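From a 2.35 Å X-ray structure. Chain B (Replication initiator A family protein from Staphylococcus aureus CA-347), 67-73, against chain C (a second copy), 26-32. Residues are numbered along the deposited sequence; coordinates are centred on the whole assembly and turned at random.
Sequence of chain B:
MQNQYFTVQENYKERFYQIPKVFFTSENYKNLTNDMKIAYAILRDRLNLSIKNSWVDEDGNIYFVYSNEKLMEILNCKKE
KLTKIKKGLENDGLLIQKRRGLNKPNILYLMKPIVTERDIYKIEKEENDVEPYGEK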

# COMPACT_ATOMS: atom_id res chain seq x y z
N SER B 67 -2.25 -13.93 11.78
CA SER B 67 -1.57 -12.84 12.48
C SER B 67 -1.58 -11.64 11.56
O SER B 67 -1.87 -11.76 10.36
CB SER B 67 -0.12 -13.22 12.80
OG SER B 67 0.62 -13.51 11.63
N ASN B 68 -1.28 -10.47 12.11
CA ASN B 68 -1.25 -9.24 11.34
C ASN B 68 -0.24 -9.32 10.19
O ASN B 68 -0.46 -8.76 9.13
CB ASN B 68 -0.91 -8.07 12.25
CG ASN B 68 -2.08 -7.65 13.12
OD1 ASN B 68 -1.91 -6.96 14.12
ND2 ASN B 68 -3.28 -8.06 12.73
N GLU B 69 0.86 -10.04 10.42
CA GLU B 69 1.88 -10.19 9.39
C GLU B 69 1.31 -11.01 8.23
O GLU B 69 1.58 -10.73 7.06
CB GLU B 69 3.12 -10.93 9.94
CG GLU B 69 4.00 -10.15 10.93
CD GLU B 69 3.54 -10.21 12.38
OE1 GLU B 69 4.26 -9.67 13.24
OE2 GLU B 69 2.47 -10.79 12.68
N LYS B 70 0.55 -12.05 8.56
CA LYS B 70 -0.05 -12.93 7.56
C LYS B 70 -1.10 -12.21 6.73
O LYS B 70 -1.08 -12.27 5.51
CB LYS B 70 -0.68 -14.15 8.23
CG LYS B 70 -0.16 -15.48 7.71
CD LYS B 70 -0.24 -15.58 6.19
CE LYS B 70 0.28 -16.93 5.72
NZ LYS B 70 0.36 -17.04 4.24
N LEU B 71 -2.02 -11.52 7.40
CA LEU B 71 -3.07 -10.76 6.73
C LEU B 71 -2.45 -9.76 5.76
O LEU B 71 -2.88 -9.65 4.61
CB LEU B 71 -3.95 -10.05 7.75
CG LEU B 71 -4.87 -10.95 8.59
CD1 LEU B 71 -5.47 -10.17 9.76
CD2 LEU B 71 -5.96 -11.52 7.69
N MET B 72 -1.42 -9.04 6.21
CA MET B 72 -0.74 -8.06 5.36
C MET B 72 -0.23 -8.73 4.09
O MET B 72 -0.31 -8.17 3.00
CB MET B 72 0.42 -7.40 6.12
CG MET B 72 -0.02 -6.26 7.04
SD MET B 72 1.32 -5.60 8.07
CE MET B 72 2.62 -5.39 6.85
N GLU B 73 0.28 -9.94 4.23
CA GLU B 73 0.78 -10.69 3.09
C GLU B 73 -0.39 -11.12 2.20
O GLU B 73 -0.30 -11.05 0.97
CB GLU B 73 1.53 -11.93 3.56
CG GLU B 73 2.14 -12.71 2.43
CD GLU B 73 2.22 -14.20 2.73
OE1 GLU B 73 1.18 -14.89 2.61
OE2 GLU B 73 3.32 -14.67 3.09
N SER C 26 12.99 -6.22 7.14
CA SER C 26 12.78 -7.20 8.21
C SER C 26 11.33 -7.64 8.34
O SER C 26 10.41 -6.81 8.37
CB SER C 26 13.26 -6.62 9.54
OG SER C 26 12.97 -7.48 10.62
N GLU C 27 11.14 -8.95 8.43
CA GLU C 27 9.81 -9.50 8.60
C GLU C 27 9.47 -9.45 10.08
O GLU C 27 8.43 -9.96 10.51
CB GLU C 27 9.76 -10.94 8.07
CG GLU C 27 10.92 -11.83 8.51
CD GLU C 27 12.20 -11.58 7.73
OE1 GLU C 27 13.24 -12.20 8.08
OE2 GLU C 27 12.19 -10.78 6.76
N ASN C 28 10.35 -8.83 10.86
CA ASN C 28 10.11 -8.71 12.29
C ASN C 28 9.60 -7.32 12.65
O ASN C 28 9.24 -7.06 13.80
CB ASN C 28 11.41 -9.01 13.05
CG ASN C 28 11.99 -10.36 12.68
OD1 ASN C 28 11.32 -11.40 12.81
ND2 ASN C 28 13.23 -10.37 12.20
N TYR C 29 9.55 -6.44 11.65
CA TYR C 29 9.08 -5.07 11.87
C TYR C 29 7.91 -4.69 10.96
O TYR C 29 7.71 -3.51 10.65
CB TYR C 29 10.24 -4.09 11.68
CG TYR C 29 11.36 -4.25 12.69
CD1 TYR C 29 12.69 -4.35 12.29
CD2 TYR C 29 11.08 -4.28 14.06
CE1 TYR C 29 13.72 -4.49 13.22
CE2 TYR C 29 12.10 -4.42 15.00
CZ TYR C 29 13.41 -4.52 14.58
OH TYR C 29 14.43 -4.65 15.50
N LYS C 30 7.12 -5.68 10.55
CA LYS C 30 5.98 -5.42 9.69
C LYS C 30 4.84 -4.72 10.42
O LYS C 30 3.98 -4.11 9.79
CB LYS C 30 5.47 -6.72 9.08
CG LYS C 30 6.33 -7.25 7.94
CD LYS C 30 5.81 -8.60 7.46
CE LYS C 30 6.75 -9.22 6.42
NZ LYS C 30 6.33 -10.61 6.05
N ASN C 31 4.83 -4.79 11.74
CA ASN C 31 3.77 -4.13 12.50
C ASN C 31 4.04 -2.66 12.74
O ASN C 31 3.16 -1.93 13.19
CB ASN C 31 3.56 -4.81 13.85
CG ASN C 31 2.78 -6.10 13.73
OD1 ASN C 31 3.41 -7.17 13.62
ND2 ASN C 31 1.53 -6.03 13.73
N LEU C 32 5.25 -2.22 12.44
CA LEU C 32 5.57 -0.81 12.63
C LEU C 32 4.88 0.03 11.57
O LEU C 32 4.93 -0.29 10.38
CB LEU C 32 7.08 -0.58 12.57
CG LEU C 32 7.93 -1.27 13.64
CD1 LEU C 32 9.41 -0.95 13.38
CD2 LEU C 32 7.50 -0.80 15.02

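The first turns of a helix in one copy (chain B, 68-73) rest against a non-helical segment of the second copy (chain C, 26-32), burying 294 Å². C:Lys30, B:Glu69 and C:Asn31 cover the most surface. The backbones come nearest at B:Glu69 and C:Lys30, whose CA atoms lie 6.3 Å apart.

C:Lys30 points its CA-to-CB bond toward the helix. Its contacts are made by its carbonyl O and by carbons along the side chain, CB and CD both lying 4.2 Å from CG of B:Glu69, not by its charged end. C:Lys30 CB also lies 3.9 Å from CE of B:Met72, so it touches two residues three positions apart on the helix. B:Met72 also points toward chain C; with chi3 near +48° (p), its terminal methyl CE comes 3.5 Å from the carbonyl O of C:Lys30. The extended lysine chain carries NZ away from the carboxylate of B:Glu69, and no salt bridge joins the two stretches.

B:Glu69 leaves its helix sideways, but chi1 m and chi2 p bend the side chain so that its end comes nearer chain C. There OE1 lies 2.7 Å from the atom modelled as OD1 of C:Asn31; that amide is probably turned over in the model, which leaves the nature of this close approach open. The other carboxylate oxygen, OE2, receives a weak hydrogen bond from B:Ser67 OG (3.5 Å), a slight link to the N-cap residue. B:Ser67 OG also caps the helix, accepting a weak hydrogen bond from B:Lys70 N at 3.4 Å.

C:Asn31, within the type I turn from C:Tyr29 to C:Leu32, likewise starts sideways and ends nearer the helix, its side chain also lying against B:Asn68. B:Lys70 points away from chain C, and its NZ forms a salt bridge with B:Glu73 OE1 at 2.8 Å.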